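Local coordinates for DnaJ homolog subfamily C member 10 (Mus musculus, PDB 3APQ), which reduces disulfide bonds in the endoplasmic reticulum, serving both the correct folding of proteins and the degradation of misfolded ones, at residues A[126-132]-A[169-173]; A[45-50]-A[74-80]. All blocks are in the same frame, centred on the assembly; numbering follows the deposited sequence. Where two conformers were deposited one is given.

Contact 1 (A[126-132]-A[169-173]); sequences CSHCHDL and YPSLF
Tyr169 meets the redox-active disulfide with the root of its side chain: its CB lies 3.6 Å from Cys129 SG, and Cys126 SG sits a little farther from the same carbon. With CG beside its own backbone N (chi1 -44°), the phenol ring leads away from the helix; the side chain also touches Ser123 and Cys154. Tyr169 O lies 3.7 Å from Cys126 SG, an approach without a hydrogen bond.

Pro170 follows through a cis peptide bond, its ring toward the helix. Pro170 N comes within 3.6 Å of Cys129 SG, while Pro170 CD rests against His128 CB at 3.6 Å. Behind them Leu132 crosses the proline ring obliquely, its CD2 3.8 Å from Pro170 CG.

CD2 of Leu172 reaches CD2 of Leu132 tip to tip at 3.6 Å. Leu172 also touches Phe118 and Asn120 of strand 117-122.

A CxxC at a helix N terminus facing a cis-proline is the hallmark of the thioredoxin active site, here that of the first thioredoxin domain of this protein, with the disulfide closed. Pro170, with no N-H to offer, sets its N and CD against the sulfurs, next to CB and O of Tyr169. No hydrogen bond crosses between the two segments, and the disulfide meets this loop by van der Waals packing alone.

Contact 2 (A[45-50]-A[74-80]); sequences FLKINR and DNQGGQY
Asn49 and Gly77 make the one direct hydrogen bond of this contact, from Asn49 ND2 to Gly77 O at 3.3 Å. The N-H points fairly straight at the oxygen (159°) and the acceptor lies near the amide plane, but the donor stands well above the plane of the carbonyl. With chi1 at -163° the amide of Asn49 swings away from the backbone N and out to the loop; Gln79 O also lies 3.4 Å from Asn49 ND2.

A water extends the polar link, donating to Arg50 O and accepting from Gln76 NE2. The extended Arg50 side chain runs along the loop backbone, with Arg50 CD 3.3 Å from Gln76 O, which lies at the guanidinium edge. Its charged end is bound to Glu69 by a salt bridge and to the carbonyl of Glu73, whereas Asp74 adds only an opposite charge nearby. Gly77 CA passes 4.0 Å from Arg50 CA, so close that a CB there would clash with the helix, and its positive phi also suits glycine.

Farther along, Phe45 drives its edge into one face of Tyr80 in a T-shaped stack, centroids 5.0 Å apart and planes at 83°. Leu46 CD2 meets the edge of the Tyr80 ring, 3.6 Å from Tyr80 CE2. The tyrosine hydroxyl is hydrogen-bonded to His42. Replacing Tyr80 by an alanine is likely to leave the Phe45 edge and Leu46 CD2 without their aromatic partner and His42 without its hydroxyl mate.

Tyr80 also meets His31 edge-to-face and touches Pro32, so the irregular chain between helices 58-67 and 83-88 covers a flank of J-domain helix 41-55 beside the His-Pro-Asp motif through which J domains engage Hsp70.

From the N terminus, the chain first builds the J domain. Contact 2 closes a loop there, bringing 74-80 back onto helix 41-55 after the excursion through helix 58-67. Helix 83-88 then leads on to the thioredoxin domain, where contact 1 closes a second loop: from the start of helix 127-142 through strand 148-153 and helix 158-163 to strand 171-175, at the redox-active end of the central sheet. The two loops follow in series, neither nesting nor crossing, and the contacts lie about 29 Å apart between centres. Each lies in its own part of the chain: contact 2 ties a connecting segment to a J-domain helix, contact 1 a helix to the sheet.

Contact 1 (A[126-132]-A[169-173])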
# COMPACT_ATOMS: atom_id res chain seq x y z
N CYS A 126 5.92 0.01 12.08
CA CYS A 126 7.15 0.81 12.03
C CYS A 126 6.82 2.17 12.61
O CYS A 126 6.00 2.93 12.05
CB CYS A 126 7.61 0.92 10.58
SG CYS A 126 8.86 2.17 10.17
N SER A 127 7.38 2.43 13.79
CA SER A 127 7.07 3.65 14.55
C SER A 127 7.53 4.89 13.80
O SER A 127 6.82 5.89 13.78
CB SER A 127 7.70 3.61 15.95
OG SER A 127 7.30 4.72 16.73
N HIS A 128 8.70 4.82 13.16
CA HIS A 128 9.20 5.98 12.36
C HIS A 128 8.37 6.28 11.12
O HIS A 128 8.22 7.47 10.70
CB HIS A 128 10.66 5.79 11.96
CG HIS A 128 11.63 5.80 13.11
ND1 HIS A 128 11.91 6.94 13.83
CD2 HIS A 128 12.40 4.82 13.64
CE1 HIS A 128 12.81 6.67 14.76
NE2 HIS A 128 13.13 5.38 14.67
N CYS A 129 7.80 5.21 10.54
CA CYS A 129 6.86 5.33 9.43
C CYS A 129 5.60 6.03 9.92
O CYS A 129 5.12 6.94 9.24
CB CYS A 129 6.54 3.93 8.83
SG CYS A 129 8.04 3.05 8.27
N HIS A 130 5.06 5.64 11.08
CA HIS A 130 3.88 6.33 11.57
C HIS A 130 4.14 7.78 11.91
O HIS A 130 3.25 8.67 11.74
CB HIS A 130 3.22 5.57 12.72
CG HIS A 130 2.32 4.48 12.25
ND1 HIS A 130 0.95 4.59 12.25
CD2 HIS A 130 2.60 3.28 11.68
CE1 HIS A 130 0.42 3.49 11.72
NE2 HIS A 130 1.40 2.69 11.35
N ASP A 131 5.35 8.05 12.36
CA ASP A 131 5.69 9.39 12.73
C ASP A 131 5.70 10.28 11.50
O ASP A 131 5.28 11.43 11.57
CB ASP A 131 7.09 9.44 13.37
CG ASP A 131 7.09 8.98 14.84
OD1 ASP A 131 6.01 8.71 15.40
OD2 ASP A 131 8.20 8.90 15.43
N LEU A 132 6.21 9.74 10.41
CA LEU A 132 6.34 10.45 9.13
C LEU A 132 4.98 10.59 8.37
O LEU A 132 4.74 11.58 7.69
CB LEU A 132 7.37 9.74 8.25
CG LEU A 132 7.41 10.20 6.81
CD1 LEU A 132 7.91 11.68 6.72
CD2 LEU A 132 8.33 9.28 5.96
N TYR A 169 13.24 1.32 7.32
CA TYR A 169 12.02 2.06 7.00
C TYR A 169 11.89 3.24 7.95
O TYR A 169 12.30 3.16 9.09
CB TYR A 169 10.82 1.13 7.12
CG TYR A 169 11.09 -0.20 6.50
CD1 TYR A 169 10.90 -0.41 5.13
CD2 TYR A 169 11.60 -1.24 7.26
CE1 TYR A 169 11.16 -1.65 4.56
CE2 TYR A 169 11.87 -2.46 6.71
CZ TYR A 169 11.65 -2.66 5.35
OH TYR A 169 11.97 -3.91 4.82
N PRO A 170 11.30 4.34 7.48
CA PRO A 170 10.91 4.58 6.08
C PRO A 170 12.14 4.84 5.23
O PRO A 170 13.17 5.30 5.75
CB PRO A 170 10.05 5.86 6.16
CG PRO A 170 10.59 6.57 7.40
CD PRO A 170 11.02 5.49 8.37
N SER A 171 12.04 4.54 3.94
CA SER A 171 13.11 4.91 2.99
C SER A 171 12.46 5.71 1.87
O SER A 171 11.48 5.28 1.28
CB SER A 171 13.84 3.67 2.46
OG SER A 171 14.79 3.30 3.43
N LEU A 172 12.96 6.92 1.66
CA LEU A 172 12.32 7.80 0.69
C LEU A 172 13.29 8.02 -0.49
O LEU A 172 14.44 8.43 -0.29
CB LEU A 172 11.94 9.17 1.29
CG LEU A 172 11.25 9.31 2.68
CD1 LEU A 172 10.69 10.69 2.99
CD2 LEU A 172 10.25 8.28 3.06
N PHE A 173 12.82 7.71 -1.69
CA PHE A 173 13.68 7.77 -2.87
C PHE A 173 12.97 8.52 -3.96
O PHE A 173 11.74 8.32 -4.16
CB PHE A 173 13.95 6.38 -3.41
CG PHE A 173 15.01 5.61 -2.66
CD1 PHE A 173 16.37 5.76 -3.00
CD2 PHE A 173 14.66 4.70 -1.66
CE1 PHE A 173 17.39 5.01 -2.33
CE2 PHE A 173 15.67 3.94 -1.00
CZ PHE A 173 17.02 4.11 -1.33

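Contact 2 (A[45-50]-A[74-80])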
# COMPACT_ATOMS: atom_id res chain seq x y z
N PHE A 45 -14.58 -14.38 10.16
CA PHE A 45 -13.45 -13.52 9.79
C PHE A 45 -12.37 -14.26 8.99
O PHE A 45 -11.70 -13.68 8.09
CB PHE A 45 -12.86 -12.84 11.02
CG PHE A 45 -11.92 -11.71 10.70
CD1 PHE A 45 -12.40 -10.57 10.04
CD2 PHE A 45 -10.58 -11.77 11.01
CE1 PHE A 45 -11.54 -9.52 9.72
CE2 PHE A 45 -9.71 -10.72 10.70
CZ PHE A 45 -10.19 -9.60 10.07
N LEU A 46 -12.12 -15.51 9.36
CA LEU A 46 -11.17 -16.36 8.61
C LEU A 46 -11.55 -16.36 7.10
O LEU A 46 -10.67 -16.25 6.24
CB LEU A 46 -11.16 -17.80 9.17
CG LEU A 46 -10.45 -18.07 10.51
CD1 LEU A 46 -10.25 -19.55 10.70
CD2 LEU A 46 -9.12 -17.40 10.57
N LYS A 47 -12.84 -16.48 6.79
CA LYS A 47 -13.31 -16.53 5.40
C LYS A 47 -13.06 -15.21 4.69
O LYS A 47 -12.67 -15.20 3.55
CB LYS A 47 -14.79 -16.83 5.30
CG LYS A 47 -15.23 -18.22 5.79
CD LYS A 47 -16.77 -18.38 6.04
CE LYS A 47 -17.68 -17.97 4.83
NZ LYS A 47 -18.01 -16.47 4.76
N ILE A 48 -13.34 -14.10 5.38
CA ILE A 48 -13.13 -12.76 4.79
C ILE A 48 -11.62 -12.56 4.60
O ILE A 48 -11.16 -12.05 3.58
CB ILE A 48 -13.70 -11.61 5.72
CG1 ILE A 48 -15.21 -11.58 5.81
CG2 ILE A 48 -13.21 -10.23 5.28
CD1 ILE A 48 -15.93 -12.41 4.77
N ASN A 49 -10.83 -12.91 5.64
CA ASN A 49 -9.37 -12.78 5.52
C ASN A 49 -8.77 -13.60 4.36
O ASN A 49 -7.90 -13.12 3.66
CB ASN A 49 -8.64 -13.14 6.83
CG ASN A 49 -7.21 -12.60 6.85
OD1 ASN A 49 -6.96 -11.41 6.59
ND2 ASN A 49 -6.26 -13.49 7.06
N ARG A 50 -9.28 -14.83 4.16
CA ARG A 50 -8.78 -15.71 3.10
C ARG A 50 -9.07 -15.09 1.73
O ARG A 50 -8.18 -15.09 0.85
CB ARG A 50 -9.46 -17.10 3.25
CG ARG A 50 -9.22 -18.07 2.20
CD ARG A 50 -9.94 -19.40 2.68
NE ARG A 50 -9.78 -20.47 1.71
CZ ARG A 50 -10.56 -20.65 0.65
NH1 ARG A 50 -11.57 -19.83 0.44
NH2 ARG A 50 -10.32 -21.65 -0.21
N ASP A 74 -9.02 -25.09 1.99
CA ASP A 74 -10.14 -24.57 2.77
C ASP A 74 -9.68 -23.82 4.03
O ASP A 74 -10.31 -22.86 4.44
CB ASP A 74 -11.13 -25.69 3.14
CG ASP A 74 -12.01 -26.10 1.95
OD1 ASP A 74 -11.98 -25.42 0.90
OD2 ASP A 74 -12.72 -27.12 2.05
N ASN A 75 -8.57 -24.24 4.63
CA ASN A 75 -8.11 -23.58 5.86
C ASN A 75 -6.95 -22.58 5.73
O ASN A 75 -6.43 -22.15 6.76
CB ASN A 75 -7.73 -24.62 6.94
CG ASN A 75 -6.55 -25.47 6.51
OD1 ASN A 75 -6.27 -25.59 5.31
ND2 ASN A 75 -5.85 -26.06 7.48
N GLN A 76 -6.53 -22.23 4.51
CA GLN A 76 -5.49 -21.20 4.33
C GLN A 76 -6.09 -19.80 4.61
O GLN A 76 -7.32 -19.65 4.74
CB GLN A 76 -4.89 -21.28 2.92
CG GLN A 76 -5.76 -20.63 1.87
CD GLN A 76 -5.15 -20.63 0.48
OE1 GLN A 76 -4.72 -21.68 -0.03
NE2 GLN A 76 -5.11 -19.45 -0.13
N GLY A 77 -5.24 -18.78 4.72
CA GLY A 77 -5.71 -17.43 5.09
C GLY A 77 -6.18 -17.37 6.54
O GLY A 77 -7.14 -16.66 6.87
N GLY A 78 -5.50 -18.10 7.41
CA GLY A 78 -5.92 -18.19 8.81
C GLY A 78 -5.21 -17.26 9.78
O GLY A 78 -5.53 -17.25 10.97
N GLN A 79 -4.24 -16.49 9.29
CA GLN A 79 -3.42 -15.70 10.20
C GLN A 79 -3.80 -14.24 10.05
O GLN A 79 -3.47 -13.63 9.04
CB GLN A 79 -1.96 -15.88 9.86
CG GLN A 79 -1.40 -17.23 10.23
CD GLN A 79 0.06 -17.33 9.86
OE1 GLN A 79 0.90 -16.64 10.45
NE2 GLN A 79 0.38 -18.18 8.86
N TYR A 80 -4.53 -13.70 11.02
CA TYR A 80 -4.96 -12.33 10.89
C TYR A 80 -4.30 -11.54 12.01
O TYR A 80 -3.71 -12.09 12.90
CB TYR A 80 -6.50 -12.16 10.84
CG TYR A 80 -7.23 -12.80 11.99
CD1 TYR A 80 -7.30 -12.19 13.23
CD2 TYR A 80 -7.85 -14.06 11.83
CE1 TYR A 80 -7.95 -12.80 14.29
CE2 TYR A 80 -8.52 -14.68 12.87
CZ TYR A 80 -8.57 -14.05 14.10
OH TYR A 80 -9.23 -14.65 15.13
O HOH W 1 -5.76 -17.09 1.38